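Local structure of response regulator receiver modulated diguanylate cyclase with PAS/PAC sensor (Desulfovibrio desulfuricans subsp. desulfuricans str., 3CG0) at the interface of chains A and B. The protein is a diguanylate cyclase that makes cyclic di-GMP, regulated through a receiver domain that probably accepts the controlling phosphate. Coordinates in Å, arbitrary orientation; residue numbers count along the deposited sequence, not the author numbering. Chains: chain A/B, Response regulator receiver modulated diguanylate cyclase with PAS/PAC sensor.

Contact 1: the interface of chains A and B. Residues chain A 62, 89-90; chain B 90, 92, 97, 110-111.
Two flat groups of chain B, the phenyl ring of B:Phe97 and the amide of B:Gln92, are met by chain A in different ways. A:Ile62 brings its CD1 methyl over one face of the ring, beyond the rim on the CD1–CE1 side, and this methyl lies 3.7 Å from B:Phe97 CE1. At the edge near the same carbon, almost in the ring plane, stands A:Thr89 CG2, 4.1 Å from B:Phe97 CE1. The amide of B:Gln92 is used through its oxygen. A:Ser90 N donates a hydrogen bond of 3.1 Å to B:Gln92 OE1, nearly straight at the hydrogen (161°), in the carbonyl plane and on a lone pair. Carbons flank that oxygen on both faces: A:Ile62 CG2 comes from one side, 3.6 Å from B:Gln92 OE1, and A:Ser90 CB from the other, 3.4 Å from B:Gln92 OE1. The glutamine reaches this backbone because its CG is anti to its own N (chi1 -157°) and the chain stays extended beyond it. Ring and amide of chain B are turned steeply to each other, and A:Ile62 meets them with separate methyls, CD1 and CG2.

The neighbouring link is backbone to backbone. A:Thr89 and B:Ala110 form a parallel beta bridge across the chains, in which B:Lys111 N gives a 3.0 Å hydrogen bond to A:Thr89 O. In receiver domains a threonine or serine and a lysine at these two positions belong to the phosphorylation site; here they come from different chains, which points to an exchanged segment completing a composite site. The threonine turns its hydroxyl between its backbone N and carbonyl carbon (chi1 65°), and A:Thr89 OG1 thereby lies 3.5 Å from B:Ala110 CA, while the aliphatic part of B:Lys111 bends past the carbonyl, its CG 3.6 Å from A:Thr89 O.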
loop_
_atom_site.group_PDB
_atom_site.type_symbol
_atom_site.label_atom_id
_atom_site.label_comp_id
_atom_site.label_asym_id
_atom_site.label_seq_id
_atom_site.Cartn_x
_atom_site.Cartn_y
_atom_site.Cartn_z
ATOM N N ILE A 62 -6.676 -5.453 5.421
ATOM C CA ILE A 62 -5.811 -6.330 4.641
ATOM C C ILE A 62 -4.364 -6.338 5.186
ATOM O O ILE A 62 -3.557 -7.204 4.827
ATOM C CB ILE A 62 -5.865 -5.938 3.141
ATOM C CG1 ILE A 62 -5.600 -7.172 2.244
ATOM C CG2 ILE A 62 -4.952 -4.745 2.839
ATOM C CD1 ILE A 62 -5.882 -6.961 0.769
ATOM N N THR A 89 -8.699 -1.284 3.152
ATOM C CA THR A 89 -7.373 -1.092 2.573
ATOM C C THR A 89 -6.787 0.283 2.848
ATOM O O THR A 89 -7.488 1.193 3.292
ATOM C CB THR A 89 -7.362 -1.354 1.047
ATOM O OG1 THR A 89 -8.164 -0.383 0.373
ATOM C CG2 THR A 89 -7.884 -2.736 0.740
ATOM N N SER A 90 -5.487 0.411 2.594
ATOM C CA SER A 90 -4.743 1.640 2.824
ATOM C C SER A 90 -4.795 2.532 1.585
ATOM O O SER A 90 -5.133 2.078 0.484
ATOM C CB SER A 90 -3.292 1.311 3.183
ATOM O OG SER A 90 -2.614 2.434 3.717
ATOM N N SER B 90 3.111 0.321 4.706
ATOM C CA SER B 90 2.471 -0.978 4.535
ATOM C C SER B 90 3.113 -1.700 3.350
ATOM O O SER B 90 3.656 -1.056 2.441
ATOM C CB SER B 90 0.966 -0.806 4.323
ATOM O OG SER B 90 0.405 -0.006 5.350
ATOM N N GLN B 92 1.635 -3.259 0.921
ATOM C CA GLN B 92 0.453 -3.503 0.097
ATOM C C GLN B 92 0.789 -3.615 -1.402
ATOM O O GLN B 92 0.484 -2.721 -2.198
ATOM C CB GLN B 92 -0.589 -2.412 0.359
ATOM C CG GLN B 92 -2.018 -2.804 0.025
ATOM C CD GLN B 92 -3.014 -1.756 0.467
ATOM O OE1 GLN B 92 -3.385 -1.698 1.637
ATOM N NE2 GLN B 92 -3.455 -0.920 -0.470
ATOM N N PHE B 97 -2.962 -8.641 -3.106
ATOM C CA PHE B 97 -4.289 -8.593 -3.739
ATOM C C PHE B 97 -4.617 -9.839 -4.564
ATOM O O PHE B 97 -5.797 -10.153 -4.777
ATOM C CB PHE B 97 -4.467 -7.322 -4.585
ATOM C CG PHE B 97 -4.658 -6.068 -3.768
ATOM C CD1 PHE B 97 -5.795 -5.894 -2.993
ATOM C CD2 PHE B 97 -3.702 -5.064 -3.778
ATOM C CE1 PHE B 97 -5.964 -4.752 -2.234
ATOM C CE2 PHE B 97 -3.867 -3.919 -3.022
ATOM C CZ PHE B 97 -5.004 -3.762 -2.249
ATOM N N ALA B 110 -11.332 1.659 0.817
ATOM C CA ALA B 110 -10.099 2.365 1.177
ATOM C C ALA B 110 -10.375 3.373 2.268
ATOM O O ALA B 110 -11.428 3.992 2.283
ATOM C CB ALA B 110 -9.484 3.059 -0.048
ATOM N N LYS B 111 -9.425 3.518 3.188
ATOM C CA LYS B 111 -9.508 4.492 4.272
ATOM C C LYS B 111 -9.265 5.913 3.741
ATOM O O LYS B 111 -8.496 6.080 2.802
ATOM C CB LYS B 111 -8.472 4.147 5.345
ATOM C CG LYS B 111 -8.814 2.905 6.160
ATOM C CD LYS B 111 -7.845 2.684 7.317
ATOM C CE LYS B 111 -6.693 1.747 6.944
ATOM N NZ LYS B 111 -6.041 1.150 8.164
#

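Contact 2: the interface of chains A and B. Residues chain A 57, 59, 86; chain B 106, 109, 121-122, 125.
Strands 57-61 and 85-89 of chain A meet strand 107-110, the preceding residue B:Phe106, and helix 115-132 of chain B. A:Ile86 is the centrepiece, and its branches divide the work. The CG2 methyl faces the neighbouring strand, where it lies 3.7 Å from B:Leu109 CD1, the two side chains running at a slant to one another. CG1 goes along B:Phe106, pointing the same way, with A:Ile86 CG1 3.9 Å from B:Phe106 CB. With CG1 anti to its carbonyl carbon (chi1 -63°), A:Ile86 directs CD1 toward the helix. There the methyl rests on backbone as much as on side chains: A:Ile86 CD1 is 3.7 Å from B:Ser121 O, and 4.1 Å from B:Ala125 CB one turn further on. B:Phe106 is itself backed within chain B, since B:Ala125 CA covers one ring face near the rim. On the next strand of chain A, the CG2 methyl of A:Ile57 meets its counterpart of B:Ile122, these methyls standing 4.1 Å apart, while A:Leu59 makes a looser approach to the same isoleucine. Contact here is largely apolar, with a backbone carbonyl of the helix among the partners. In the fold, the site is the hydrophobic layer between the central sheet and the last helix of a receiver domain, here built with sheet strands of chain A and the closing strand and helix of chain B.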
loop_
_atom_site.group_PDB
_atom_site.type_symbol
_atom_site.label_atom_id
_atom_site.label_comp_id
_atom_site.label_asym_id
_atom_site.label_seq_id
_atom_site.Cartn_x
_atom_site.Cartn_y
_atom_site.Cartn_z
ATOM N N ILE A 57 -21.532 -10.108 8.900
ATOM C CA ILE A 57 -20.487 -9.596 8.008
ATOM C C ILE A 57 -19.182 -9.308 8.783
ATOM O O ILE A 57 -19.207 -8.933 9.964
ATOM C CB ILE A 57 -21.025 -8.338 7.194
ATOM C CG1 ILE A 57 -20.442 -8.239 5.771
ATOM C CG2 ILE A 57 -20.964 -7.042 7.993
ATOM C CD1 ILE A 57 -19.096 -7.601 5.624
ATOM N N LEU A 59 -15.596 -6.976 8.500
ATOM C CA LEU A 59 -14.751 -5.944 7.883
ATOM C C LEU A 59 -13.329 -6.173 8.347
ATOM O O LEU A 59 -13.047 -6.044 9.528
ATOM C CB LEU A 59 -15.188 -4.537 8.320
ATOM C CG LEU A 59 -16.602 -4.033 8.040
ATOM C CD1 LEU A 59 -16.674 -2.533 8.358
ATOM C CD2 LEU A 59 -17.042 -4.321 6.612
ATOM N N ILE A 86 -15.559 -7.881 3.614
ATOM C CA ILE A 86 -15.101 -6.673 2.947
ATOM C C ILE A 86 -13.741 -6.326 3.547
ATOM O O ILE A 86 -13.601 -6.204 4.768
ATOM C CB ILE A 86 -16.121 -5.509 3.095
ATOM C CG1 ILE A 86 -17.456 -5.848 2.420
ATOM C CG2 ILE A 86 -15.560 -4.210 2.503
ATOM C CD1 ILE A 86 -18.641 -4.999 2.905
ATOM N N PHE B 106 -16.330 -9.410 -0.880
ATOM C CA PHE B 106 -17.329 -8.635 -1.602
ATOM C C PHE B 106 -16.667 -7.534 -2.432
ATOM O O PHE B 106 -17.037 -7.292 -3.592
ATOM C CB PHE B 106 -18.368 -8.033 -0.660
ATOM C CG PHE B 106 -19.324 -7.105 -1.355
ATOM C CD1 PHE B 106 -20.327 -7.612 -2.180
ATOM C CD2 PHE B 106 -19.202 -5.729 -1.212
ATOM C CE1 PHE B 106 -21.190 -6.757 -2.841
ATOM C CE2 PHE B 106 -20.064 -4.873 -1.868
ATOM C CZ PHE B 106 -21.057 -5.388 -2.678
ATOM N N LEU B 109 -12.711 -1.442 0.636
ATOM C CA LEU B 109 -13.036 -0.079 1.016
ATOM C C LEU B 109 -11.750 0.589 1.493
ATOM O O LEU B 109 -11.139 0.129 2.447
ATOM C CB LEU B 109 -14.082 -0.079 2.136
ATOM C CG LEU B 109 -15.561 -0.282 1.800
ATOM C CD1 LEU B 109 -16.328 -0.680 3.058
ATOM C CD2 LEU B 109 -16.160 0.974 1.188
ATOM N N SER B 121 -22.197 -1.012 0.857
ATOM C CA SER B 121 -21.361 -2.204 0.693
ATOM C C SER B 121 -21.760 -3.324 1.623
ATOM O O SER B 121 -21.893 -4.471 1.183
ATOM C CB SER B 121 -19.887 -1.872 0.850
ATOM O OG SER B 121 -19.477 -1.159 -0.306
ATOM N N ILE B 122 -21.990 -2.991 2.895
ATOM C CA ILE B 122 -22.475 -3.972 3.859
ATOM C C ILE B 122 -23.804 -4.599 3.431
ATOM O O ILE B 122 -23.957 -5.812 3.491
ATOM C CB ILE B 122 -22.574 -3.385 5.267
ATOM C CG1 ILE B 122 -21.171 -3.135 5.822
ATOM C CG2 ILE B 122 -23.355 -4.317 6.187
ATOM C CD1 ILE B 122 -21.173 -2.777 7.274
ATOM N N ALA B 125 -23.441 -6.705 0.193
ATOM C CA ALA B 125 -22.685 -7.894 0.559
ATOM C C ALA B 125 -23.589 -8.930 1.206
ATOM O O ALA B 125 -23.573 -10.088 0.816
ATOM C CB ALA B 125 -21.518 -7.548 1.484
#

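About 14 Å separates the C-alpha centres of contact 1 and contact 2, and the same pairing of strand 85-89 of chain A with strand 107-110 of chain B runs through both. Contact 1 is at the carboxyl ends of the paired strands; contact 2 is further back along the same pairing, on the side of the last helix. Together they indicate that the C-terminal part of one chain completes the fold of the other, with a symmetric twin of each contact. This fits the alternate folding reported for the domain, although the structure alone does not show whether the exchange occurs in the full-length protein.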